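Local coordinates for beta-fructofuranosidase (Arthrobacter, PDB 3WPU), which belongs to the levansucrase/invertase family, whose members share a five-bladed beta-propeller fold with a pocket at its centre, at residues K194-R199 with E240-R245; F248-P253 with P340-K345; L351-H356 with Y371-D376. All coordinates share one frame; numbering follows the deposited sequence. Where two conformers were deposited one is given.

How the interactions relate
All three contacts belong to the propeller domain and come in series along the chain. Interaction 1 joins the beginning of strand 197-210 to the loop that enters strand 245-250. Residues 248-253 of interaction 2 follow almost directly, yet the two contact centres lie about 25 Å apart. Strand 340-345 of interaction 2 and strand 348-355 of interaction 3 are successive neighbours in one antiparallel sheet, and the contacts touch there, their centres about 12 Å apart. Interactions 1 and 3 stay separate, about 7 Å between nearest atoms. Thus interaction 1 joins a strand start to a loop entering another sheet, interaction 2 joins two sheets, and interaction 3 builds one from within, as expected of propeller blades.

Interaction 1: residues K194-R199 with E240-R245; sequences KPYDPR and EFFNFR
Tyr196 and Pro198, where the chain enters strand 197-210, pack against Phe242 and Phe244 in the loop leading to Arg245, the first residue of the family's Arg-Asp-Pro (RDP) sequence motif. Tyrosine suits its place because it supplies both a ring and a hydroxyl. Its OH donates to the carbonyl O of Phe242 at 2.6 Å, lying in the carbonyl plane with a C=O...donor angle of 154°. The acceptor also lies at the edge of the tyrosine ring. That ring turns its edge toward the face of Phe242 in an offset edge-to-face pair, planes at 63° and centroids 5.2 Å apart. Phe242 reaches toward residues 194-199 because its CG stands between the backbone N and carbonyl carbon (chi1 75°), and its tip meets that of Pro198, whose CD lies only 3.3 Å from Phe242 CZ. Compact and rigid, Pro198 also sets CB against the backbone O of Phe244 at 3.4 Å. Water 1 donates to Tyr196 OH and accepts from Phe244 N and Arg245 NH1, tying the hydroxyl to the RDP arginine; water 2 bridges Tyr196 N and Glu240 O. A glycerol molecule lies near Arg245, whose NH2 forms a salt bridge with Glu338. Around this core, Val182 of strand 174-184 touches Tyr196 and Pro198, Trp163 of strand 159-169 touches Tyr196 and Arg245, and Asn266 of strand 260-266 meets Phe242.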
loop_
_atom_site.group_PDB
_atom_site.type_symbol
_atom_site.label_atom_id
_atom_site.label_comp_id
_atom_site.label_asym_id
_atom_site.label_seq_id
_atom_site.Cartn_x
_atom_site.Cartn_y
_atom_site.Cartn_z
ATOM N N LYS A 194 25.888 -3.328 11.823
ATOM C CA LYS A 194 24.828 -3.806 12.715
ATOM C C LYS A 194 23.529 -3.852 11.884
ATOM O O LYS A 194 23.508 -3.364 10.756
ATOM C CB LYS A 194 24.666 -2.894 13.950
ATOM C CG LYS A 194 24.260 -1.452 13.656
ATOM C CD LYS A 194 23.752 -0.730 14.903
ATOM C CE LYS A 194 23.099 0.603 14.561
ATOM N NZ LYS A 194 22.457 1.238 15.751
ATOM N N PRO A 195 22.457 -4.435 12.427
ATOM C CA PRO A 195 21.215 -4.458 11.642
ATOM C C PRO A 195 20.690 -3.051 11.349
ATOM O O PRO A 195 20.908 -2.128 12.119
ATOM C CB PRO A 195 20.250 -5.235 12.550
ATOM C CG PRO A 195 21.148 -6.091 13.393
ATOM C CD PRO A 195 22.341 -5.239 13.657
ATOM N N TYR A 196 19.974 -2.904 10.245
ATOM C CA TYR A 196 19.356 -1.631 9.915
ATOM C C TYR A 196 18.262 -1.283 10.926
ATOM O O TYR A 196 17.861 -2.115 11.744
ATOM C CB TYR A 196 18.855 -1.606 8.483
ATOM C CG TYR A 196 17.485 -2.203 8.204
ATOM C CD1 TYR A 196 16.606 -1.552 7.358
ATOM C CD2 TYR A 196 17.060 -3.401 8.801
ATOM C CE1 TYR A 196 15.371 -2.070 7.067
ATOM C CE2 TYR A 196 15.823 -3.939 8.525
ATOM C CZ TYR A 196 14.955 -3.249 7.691
ATOM O OH TYR A 196 13.729 -3.780 7.390
ATOM N N ASP A 197 17.806 -0.045 10.829
ATOM C CA ASP A 197 16.961 0.559 11.863
ATOM C C ASP A 197 15.833 1.319 11.194
ATOM O O ASP A 197 15.950 2.513 10.945
ATOM C CB ASP A 197 17.806 1.471 12.736
ATOM C CG ASP A 197 17.084 1.952 13.985
ATOM O OD1 ASP A 197 15.861 1.812 14.105
ATOM O OD2 ASP A 197 17.778 2.537 14.834
ATOM N N PRO A 198 14.733 0.605 10.888
ATOM C CA PRO A 198 13.536 1.206 10.329
ATOM C C PRO A 198 12.576 1.594 11.439
ATOM O O PRO A 198 12.258 0.762 12.288
ATOM C CB PRO A 198 12.934 0.077 9.514
ATOM C CG PRO A 198 13.350 -1.180 10.209
ATOM C CD PRO A 198 14.628 -0.866 10.964
ATOM N N ARG A 199 12.075 2.818 11.386
ATOM C CA ARG A 199 11.136 3.306 12.411
ATOM C C ARG A 199 9.925 3.929 11.778
ATOM O O ARG A 199 10.019 4.552 10.715
ATOM C CB ARG A 199 11.816 4.303 13.318
ATOM C CG ARG A 199 13.083 3.745 13.956
ATOM C CD ARG A 199 13.635 4.650 15.030
ATOM N NE ARG A 199 14.924 4.178 15.521
ATOM C CZ ARG A 199 15.654 4.819 16.430
ATOM N NH1 ARG A 199 15.186 5.909 17.019
ATOM N NH2 ARG A 199 16.842 4.352 16.773
ATOM N N GLU A 240 18.416 -10.044 11.438
ATOM C CA GLU A 240 19.120 -8.919 10.869
ATOM C C GLU A 240 18.338 -8.208 9.768
ATOM O O GLU A 240 18.512 -7.014 9.537
ATOM C CB GLU A 240 20.432 -9.468 10.284
ATOM C CG GLU A 240 21.246 -8.510 9.475
ATOM C CD GLU A 240 22.668 -9.004 9.320
ATOM O OE1 GLU A 240 22.895 -10.236 9.374
ATOM O OE2 GLU A 240 23.549 -8.140 9.160
ATOM N N PHE A 241 17.521 -8.977 9.065
ATOM C CA PHE A 241 16.764 -8.494 7.915
ATOM C C PHE A 241 15.274 -8.511 8.175
ATOM O O PHE A 241 14.464 -8.648 7.244
ATOM C CB PHE A 241 17.118 -9.320 6.697
ATOM C CG PHE A 241 18.572 -9.240 6.345
ATOM C CD1 PHE A 241 19.131 -8.030 5.950
ATOM C CD2 PHE A 241 19.395 -10.352 6.455
ATOM C CE1 PHE A 241 20.484 -7.933 5.644
ATOM C CE2 PHE A 241 20.749 -10.267 6.144
ATOM C CZ PHE A 241 21.291 -9.054 5.743
ATOM N N PHE A 242 14.912 -8.288 9.435
ATOM C CA PHE A 242 13.524 -8.114 9.825
ATOM C C PHE A 242 12.832 -7.016 9.033
ATOM O O PHE A 242 13.472 -6.067 8.604
ATOM C CB PHE A 242 13.406 -7.799 11.327
ATOM C CG PHE A 242 13.803 -6.387 11.723
ATOM C CD1 PHE A 242 12.848 -5.518 12.242
ATOM C CD2 PHE A 242 15.124 -5.932 11.631
ATOM C CE1 PHE A 242 13.200 -4.252 12.661
ATOM C CE2 PHE A 242 15.477 -4.648 12.021
ATOM C CZ PHE A 242 14.514 -3.803 12.547
ATOM N N ASN A 243 11.520 -7.170 8.859
ATOM C CA ASN A 243 10.656 -6.201 8.206
ATOM C C ASN A 243 9.870 -5.407 9.226
ATOM O O ASN A 243 9.351 -5.975 10.175
ATOM C CB ASN A 243 9.683 -6.944 7.290
ATOM C CG ASN A 243 10.404 -7.798 6.266
ATOM O OD1 ASN A 243 10.307 -9.033 6.254
ATOM N ND2 ASN A 243 11.113 -7.144 5.405
ATOM N N PHE A 244 9.768 -4.105 9.004
ATOM C CA PHE A 244 9.025 -3.206 9.926
ATOM C C PHE A 244 8.851 -1.895 9.198
ATOM O O PHE A 244 9.802 -1.136 9.050
ATOM C CB PHE A 244 9.754 -3.012 11.262
ATOM C CG PHE A 244 8.929 -2.267 12.279
ATOM C CD1 PHE A 244 8.026 -2.935 13.085
ATOM C CD2 PHE A 244 9.075 -0.898 12.423
ATOM C CE1 PHE A 244 7.240 -2.223 13.984
ATOM C CE2 PHE A 244 8.319 -0.196 13.338
ATOM C CZ PHE A 244 7.402 -0.867 14.118
ATOM N N ARG A 245 7.682 -1.686 8.623
ATOM C CA ARG A 245 7.461 -0.526 7.758
ATOM C C ARG A 245 6.019 -0.353 7.338
ATOM O O ARG A 245 5.170 -1.201 7.642
ATOM C CB ARG A 245 8.353 -0.655 6.483
ATOM C CG ARG A 245 8.134 -1.902 5.655
ATOM C CD ARG A 245 9.047 -1.849 4.422
ATOM N NE ARG A 245 8.996 -3.070 3.643
ATOM C CZ ARG A 245 9.680 -4.181 3.880
ATOM N NH1 ARG A 245 10.548 -4.266 4.881
ATOM N NH2 ARG A 245 9.540 -5.216 3.063
HETATM O O HOH W 1 11.311 -2.458 7.101
HETATM O O HOH W 2 20.031 -5.127 8.235
#

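Interaction 2: residues F248-P253 with P340-K345; sequences FTFEDP and PQIYFK
Phe248, Phe250 and Phe344 carry this contact, and three CH-pi interactions are its most regular feature. With CG anti to the backbone N (chi1 172°), Phe248 lays its ring across Gln341, whose CB sits 3.8 Å from the centroid, almost on the ring normal; the methylene is apolar, while the amide OE1 accepts from Val425 N. Ile342 CB lies likewise over one face of Phe250, 4.3 Å from the centroid. Pro253 CD covers Phe344 most closely, 3.5 Å from the ring centroid, and Ile342 CG2 meets the opposite face toward its rim, so the ring is clasped between two aliphatic groups that limit its rotation. Among apolar contacts, Phe250 CZ touches Ile342 CG1 at 3.9 Å, and Phe250 CD1 comes to the edge of the Phe344 ring, the planes at 55°. Two oxygens also approach the Phe344 ring obliquely: Glu251 O 3.4 Å from CE2, Asp252 OD1 3.6 Å from CE1. Neighbours in sequence hold that carboxylate, Ala254 N at OD1 and His255 ND1 at OD2. Aromatic rings and the aliphatic carbons of Gln341, Ile342 and Pro253 thus pack between two strands running 25° from parallel, axes 7.2 Å apart. Strand 245-250 pairs with 260-266 and strand 340-345 with 348-355, so two sheets meet here; Val262 touches Phe248 and Ile342, and Tyr424 of strand 423-425 lies against Phe248 and Gln341.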
loop_
_atom_site.group_PDB
_atom_site.type_symbol
_atom_site.label_atom_id
_atom_site.label_comp_id
_atom_site.label_asym_id
_atom_site.label_seq_id
_atom_site.Cartn_x
_atom_site.Cartn_y
_atom_site.Cartn_z
ATOM N N PHE A 248 -0.193 2.824 7.825
ATOM C CA PHE A 248 -1.462 3.294 7.275
ATOM C C PHE A 248 -2.414 3.544 8.456
ATOM O O PHE A 248 -2.704 2.603 9.178
ATOM C CB PHE A 248 -2.053 2.207 6.352
ATOM C CG PHE A 248 -3.465 2.497 5.873
ATOM C CD1 PHE A 248 -3.678 3.216 4.716
ATOM C CD2 PHE A 248 -4.578 2.076 6.605
ATOM C CE1 PHE A 248 -4.958 3.510 4.259
ATOM C CE2 PHE A 248 -5.862 2.346 6.143
ATOM C CZ PHE A 248 -6.062 3.079 4.996
ATOM N N THR A 249 -2.880 4.783 8.616
ATOM C CA THR A 249 -3.765 5.164 9.758
ATOM C C THR A 249 -5.205 5.332 9.326
ATOM O O THR A 249 -5.497 5.627 8.159
ATOM C CB THR A 249 -3.297 6.451 10.489
ATOM O OG1 THR A 249 -3.678 7.636 9.763
ATOM C CG2 THR A 249 -1.803 6.424 10.801
ATOM N N PHE A 250 -6.142 5.192 10.281
ATOM C CA PHE A 250 -7.533 5.183 9.931
ATOM C C PHE A 250 -8.357 5.222 11.208
ATOM O O PHE A 250 -7.840 4.932 12.280
ATOM C CB PHE A 250 -7.919 3.908 9.175
ATOM C CG PHE A 250 -7.589 2.638 9.906
ATOM C CD1 PHE A 250 -8.560 1.968 10.651
ATOM C CD2 PHE A 250 -6.288 2.105 9.885
ATOM C CE1 PHE A 250 -8.259 0.796 11.310
ATOM C CE2 PHE A 250 -5.993 0.940 10.548
ATOM C CZ PHE A 250 -6.973 0.283 11.271
ATOM N N GLU A 251 -9.610 5.608 11.040
ATOM C CA GLU A 251 -10.626 5.381 12.045
ATOM C C GLU A 251 -11.433 4.157 11.652
ATOM O O GLU A 251 -11.849 3.998 10.500
ATOM C CB GLU A 251 -11.558 6.582 12.132
ATOM C CG GLU A 251 -12.584 6.483 13.256
ATOM C CD GLU A 251 -13.568 7.641 13.232
ATOM O OE1 GLU A 251 -14.430 7.676 12.340
ATOM O OE2 GLU A 251 -13.507 8.478 14.139
ATOM N N ASP A 252 -11.683 3.307 12.640
ATOM C CA ASP A 252 -12.557 2.162 12.516
ATOM C C ASP A 252 -13.982 2.631 12.826
ATOM O O ASP A 252 -14.195 3.181 13.902
ATOM C CB ASP A 252 -12.105 1.122 13.531
ATOM C CG ASP A 252 -12.958 -0.126 13.538
ATOM O OD1 ASP A 252 -13.801 -0.319 12.635
ATOM O OD2 ASP A 252 -12.742 -0.905 14.478
ATOM N N PRO A 253 -14.941 2.409 11.910
ATOM C CA PRO A 253 -16.333 2.812 12.186
ATOM C C PRO A 253 -16.861 2.215 13.499
ATOM O O PRO A 253 -17.706 2.834 14.190
ATOM C CB PRO A 253 -17.108 2.277 10.971
ATOM C CG PRO A 253 -16.090 2.201 9.877
ATOM C CD PRO A 253 -14.780 1.908 10.537
ATOM N N PRO A 340 0.155 -2.980 4.233
ATOM C CA PRO A 340 -1.202 -3.303 4.647
ATOM C C PRO A 340 -2.087 -2.052 4.712
ATOM O O PRO A 340 -1.635 -0.957 5.061
ATOM C CB PRO A 340 -0.999 -3.900 6.031
ATOM C CG PRO A 340 0.233 -3.236 6.547
ATOM C CD PRO A 340 1.129 -3.139 5.319
ATOM N N GLN A 341 -3.350 -2.236 4.360
ATOM C CA GLN A 341 -4.376 -1.211 4.591
ATOM C C GLN A 341 -5.662 -1.895 4.971
ATOM O O GLN A 341 -5.892 -3.037 4.628
ATOM C CB GLN A 341 -4.619 -0.342 3.357
ATOM C CG GLN A 341 -5.032 -1.148 2.132
ATOM C CD GLN A 341 -5.192 -0.336 0.869
ATOM O OE1 GLN A 341 -4.469 -0.588 -0.124
ATOM N NE2 GLN A 341 -6.136 0.610 0.861
ATOM N N ILE A 342 -6.498 -1.157 5.700
ATOM C CA ILE A 342 -7.830 -1.586 6.066
ATOM C C ILE A 342 -8.827 -0.725 5.293
ATOM O O ILE A 342 -8.751 0.509 5.308
ATOM C CB ILE A 342 -8.080 -1.428 7.569
ATOM C CG1 ILE A 342 -7.092 -2.293 8.380
ATOM C CG2 ILE A 342 -9.510 -1.799 7.886
ATOM C CD1 ILE A 342 -7.340 -3.757 8.323
ATOM N N TYR A 343 -9.723 -1.412 4.607
ATOM C CA TYR A 343 -10.708 -0.846 3.695
ATOM C C TYR A 343 -12.067 -1.310 4.154
ATOM O O TYR A 343 -12.294 -2.507 4.304
ATOM C CB TYR A 343 -10.392 -1.377 2.294
ATOM C CG TYR A 343 -11.221 -0.882 1.154
ATOM C CD1 TYR A 343 -10.756 0.140 0.320
ATOM C CD2 TYR A 343 -12.453 -1.480 0.839
ATOM C CE1 TYR A 343 -11.505 0.583 -0.746
ATOM C CE2 TYR A 343 -13.201 -1.035 -0.243
ATOM C CZ TYR A 343 -12.709 -0.011 -1.041
ATOM O OH TYR A 343 -13.427 0.437 -2.144
ATOM N N PHE A 344 -12.951 -0.356 4.425
ATOM C CA PHE A 344 -14.224 -0.678 5.029
ATOM C C PHE A 344 -15.316 -0.675 3.971
ATOM O O PHE A 344 -15.444 0.263 3.172
ATOM C CB PHE A 344 -14.540 0.313 6.133
ATOM C CG PHE A 344 -13.574 0.261 7.280
ATOM C CD1 PHE A 344 -13.615 -0.787 8.193
ATOM C CD2 PHE A 344 -12.611 1.249 7.436
ATOM C CE1 PHE A 344 -12.718 -0.831 9.259
ATOM C CE2 PHE A 344 -11.725 1.215 8.500
ATOM C CZ PHE A 344 -11.781 0.174 9.414
ATOM N N LYS A 345 -16.109 -1.742 3.969
ATOM C CA LYS A 345 -17.200 -1.885 3.017
ATOM C C LYS A 345 -18.281 -2.811 3.563
ATOM O O LYS A 345 -17.991 -3.903 4.061
ATOM C CB LYS A 345 -16.667 -2.410 1.671
ATOM C CG LYS A 345 -17.767 -2.498 0.618
ATOM C CD LYS A 345 -17.201 -2.898 -0.722
ATOM C CE LYS A 345 -18.252 -2.932 -1.818
ATOM N NZ LYS A 345 -19.199 -4.056 -1.657
#

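Interaction 3: residues L351-H356 with Y371-D376; sequences LFTISH and YGFVGD
Leu351 faces Phe373 and Thr353 faces Tyr371 in two antiparallel hydrogen-bonded pairs. Thr353 N and Tyr371 O form a nearly straight bond of 2.8 Å (170° at the hydrogen), returned by Tyr371 N to Thr353 O. Leu351 N donates to Phe373 O, but the reverse bond, Phe373 N to Leu351 O, is bent to 128° and weak. Between them lies the non-hydrogen-bonded pair of Phe352 and Gly372, with CA atoms 4.3 Å apart. Having no side chain, the glycine lets the Phe352 ring lie against its backbone, CD1 3.8 Å from Gly372 CA. Gly372 CA also makes a CA-H...O contact of 3.2 Å with Leu351 O.

Thr353 CG2, in one of its two conformers, meets the Phe373 ring edge 3.9 Å from CE2; with CG anti to the carbonyl carbon (chi1 -53°), that edge also nears Leu351 O. Leu351 CG lies 4.3 Å from Phe373 CD2.

Farther out, Trp28 meets Phe373 edge-to-face and also touches the Tyr371 ring, while Tyr371 OH bonds to Pro367 O, fixing the phenol end. Strand 340-345 lies along the other edge of strand 348-355. Three successive antiparallel strands form a beta-meander, the pattern that builds the four-stranded blades of a propeller.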
loop_
_atom_site.group_PDB
_atom_site.type_symbol
_atom_site.label_atom_id
_atom_site.label_comp_id
_atom_site.label_asym_id
_atom_site.label_seq_id
_atom_site.Cartn_x
_atom_site.Cartn_y
_atom_site.Cartn_z
ATOM N N LEU A 351 -8.726 -6.354 4.896
ATOM C CA LEU A 351 -7.326 -6.082 5.077
ATOM C C LEU A 351 -6.704 -6.477 3.743
ATOM O O LEU A 351 -6.863 -7.620 3.327
ATOM C CB LEU A 351 -6.751 -6.929 6.208
ATOM C CG LEU A 351 -5.230 -7.090 6.273
ATOM C CD1 LEU A 351 -4.541 -5.753 6.352
ATOM C CD2 LEU A 351 -4.792 -7.999 7.407
ATOM N N PHE A 352 -6.083 -5.520 3.073
ATOM C CA PHE A 352 -5.339 -5.787 1.839
ATOM C C PHE A 352 -3.844 -5.643 2.096
ATOM O O PHE A 352 -3.394 -4.739 2.773
ATOM C CB PHE A 352 -5.764 -4.848 0.723
ATOM C CG PHE A 352 -7.157 -5.071 0.215
ATOM C CD1 PHE A 352 -7.475 -6.221 -0.511
ATOM C CD2 PHE A 352 -8.166 -4.151 0.492
ATOM C CE1 PHE A 352 -8.729 -6.411 -1.022
ATOM C CE2 PHE A 352 -9.438 -4.351 -0.011
ATOM C CZ PHE A 352 -9.730 -5.496 -0.741
ATOM N N THR A 353 -3.067 -6.525 1.472
ATOM C CA THR A 353 -1.627 -6.482 1.607
ATOM C C THR A 353 -1.054 -6.936 0.266
ATOM O O THR A 353 -1.790 -7.437 -0.582
ATOM C CB THR A 353 -1.168 -7.336 2.815
ATOM O OG1 THR A 353 0.227 -7.127 3.090
ATOM C CG2 THR A 353 -1.461 -8.812 2.588
ATOM N N ILE A 354 0.223 -6.679 0.095
ATOM C CA ILE A 354 0.945 -6.984 -1.145
ATOM C C ILE A 354 2.040 -7.994 -0.857
ATOM O O ILE A 354 2.715 -7.873 0.161
ATOM C CB ILE A 354 1.603 -5.691 -1.684
ATOM C CG1 ILE A 354 0.652 -4.470 -1.537
ATOM C CG2 ILE A 354 2.062 -5.913 -3.109
ATOM C CD1 ILE A 354 -0.693 -4.616 -2.193
ATOM N N SER A 355 2.296 -8.936 -1.789
ATOM C CA SER A 355 3.374 -9.893 -1.620
ATOM C C SER A 355 4.019 -10.224 -2.951
ATOM O O SER A 355 3.381 -10.101 -3.995
ATOM C CB SER A 355 2.872 -11.177 -0.986
ATOM O OG SER A 355 3.913 -11.853 -0.329
ATOM N N HIS A 356 5.263 -10.669 -2.870
ATOM C CA HIS A 356 6.024 -11.125 -4.040
ATOM C C HIS A 356 5.881 -12.636 -4.181
ATOM O O HIS A 356 5.659 -13.347 -3.211
ATOM C CB HIS A 356 7.493 -10.825 -3.849
ATOM C CG HIS A 356 7.841 -9.367 -3.888
ATOM N ND1 HIS A 356 7.622 -8.569 -4.988
ATOM C CD2 HIS A 356 8.417 -8.574 -2.957
ATOM C CE1 HIS A 356 8.076 -7.353 -4.741
ATOM N NE2 HIS A 356 8.536 -7.326 -3.502
ATOM N N TYR A 371 -3.139 -9.379 -2.007
ATOM C CA TYR A 371 -3.804 -10.410 -1.236
ATOM C C TYR A 371 -4.740 -9.688 -0.293
ATOM O O TYR A 371 -4.473 -8.546 0.094
ATOM C CB TYR A 371 -2.765 -11.290 -0.523
ATOM C CG TYR A 371 -2.018 -12.127 -1.544
ATOM C CD1 TYR A 371 -0.963 -11.594 -2.252
ATOM C CD2 TYR A 371 -2.449 -13.413 -1.857
ATOM C CE1 TYR A 371 -0.296 -12.334 -3.216
ATOM C CE2 TYR A 371 -1.801 -14.159 -2.828
ATOM C CZ TYR A 371 -0.757 -13.607 -3.526
ATOM O OH TYR A 371 -0.136 -14.397 -4.490
ATOM N N GLY A 372 -5.856 -10.319 0.009
ATOM C CA GLY A 372 -6.809 -9.712 0.932
ATOM C C GLY A 372 -7.578 -10.682 1.758
ATOM O O GLY A 372 -7.615 -11.895 1.506
ATOM N N PHE A 373 -8.229 -10.108 2.773
ATOM C CA PHE A 373 -8.799 -10.841 3.896
ATOM C C PHE A 373 -10.009 -10.063 4.404
ATOM O O PHE A 373 -9.957 -8.847 4.439
ATOM C CB PHE A 373 -7.750 -10.992 5.011
ATOM C CG PHE A 373 -6.447 -11.576 4.536
ATOM C CD1 PHE A 373 -6.187 -12.933 4.624
ATOM C CD2 PHE A 373 -5.504 -10.735 3.964
ATOM C CE1 PHE A 373 -5.000 -13.465 4.143
ATOM C CE2 PHE A 373 -4.320 -11.250 3.479
ATOM C CZ PHE A 373 -4.069 -12.612 3.567
ATOM N N VAL A 374 -11.097 -10.745 4.774
ATOM C CA VAL A 374 -12.280 -10.022 5.208
ATOM C C VAL A 374 -12.792 -10.564 6.521
ATOM O O VAL A 374 -12.730 -11.759 6.778
ATOM C CB VAL A 374 -13.391 -10.086 4.126
ATOM C CG1 VAL A 374 -13.902 -11.500 3.872
ATOM C CG2 VAL A 374 -14.515 -9.126 4.479
ATOM N N GLY A 375 -13.314 -9.660 7.345
ATOM C CA GLY A 375 -13.910 -10.119 8.589
ATOM C C GLY A 375 -14.797 -9.064 9.151
ATOM O O GLY A 375 -15.009 -8.017 8.559
ATOM N N ASP A 376 -15.314 -9.344 10.342
ATOM C CA ASP A 376 -16.286 -8.471 10.968
ATOM C C ASP A 376 -15.725 -7.358 11.847
ATOM O O ASP A 376 -16.491 -6.587 12.419
ATOM C CB ASP A 376 -17.257 -9.334 11.793
ATOM C CG ASP A 376 -18.204 -10.138 10.913
ATOM O OD1 ASP A 376 -18.492 -9.718 9.779
ATOM O OD2 ASP A 376 -18.712 -11.169 11.391
#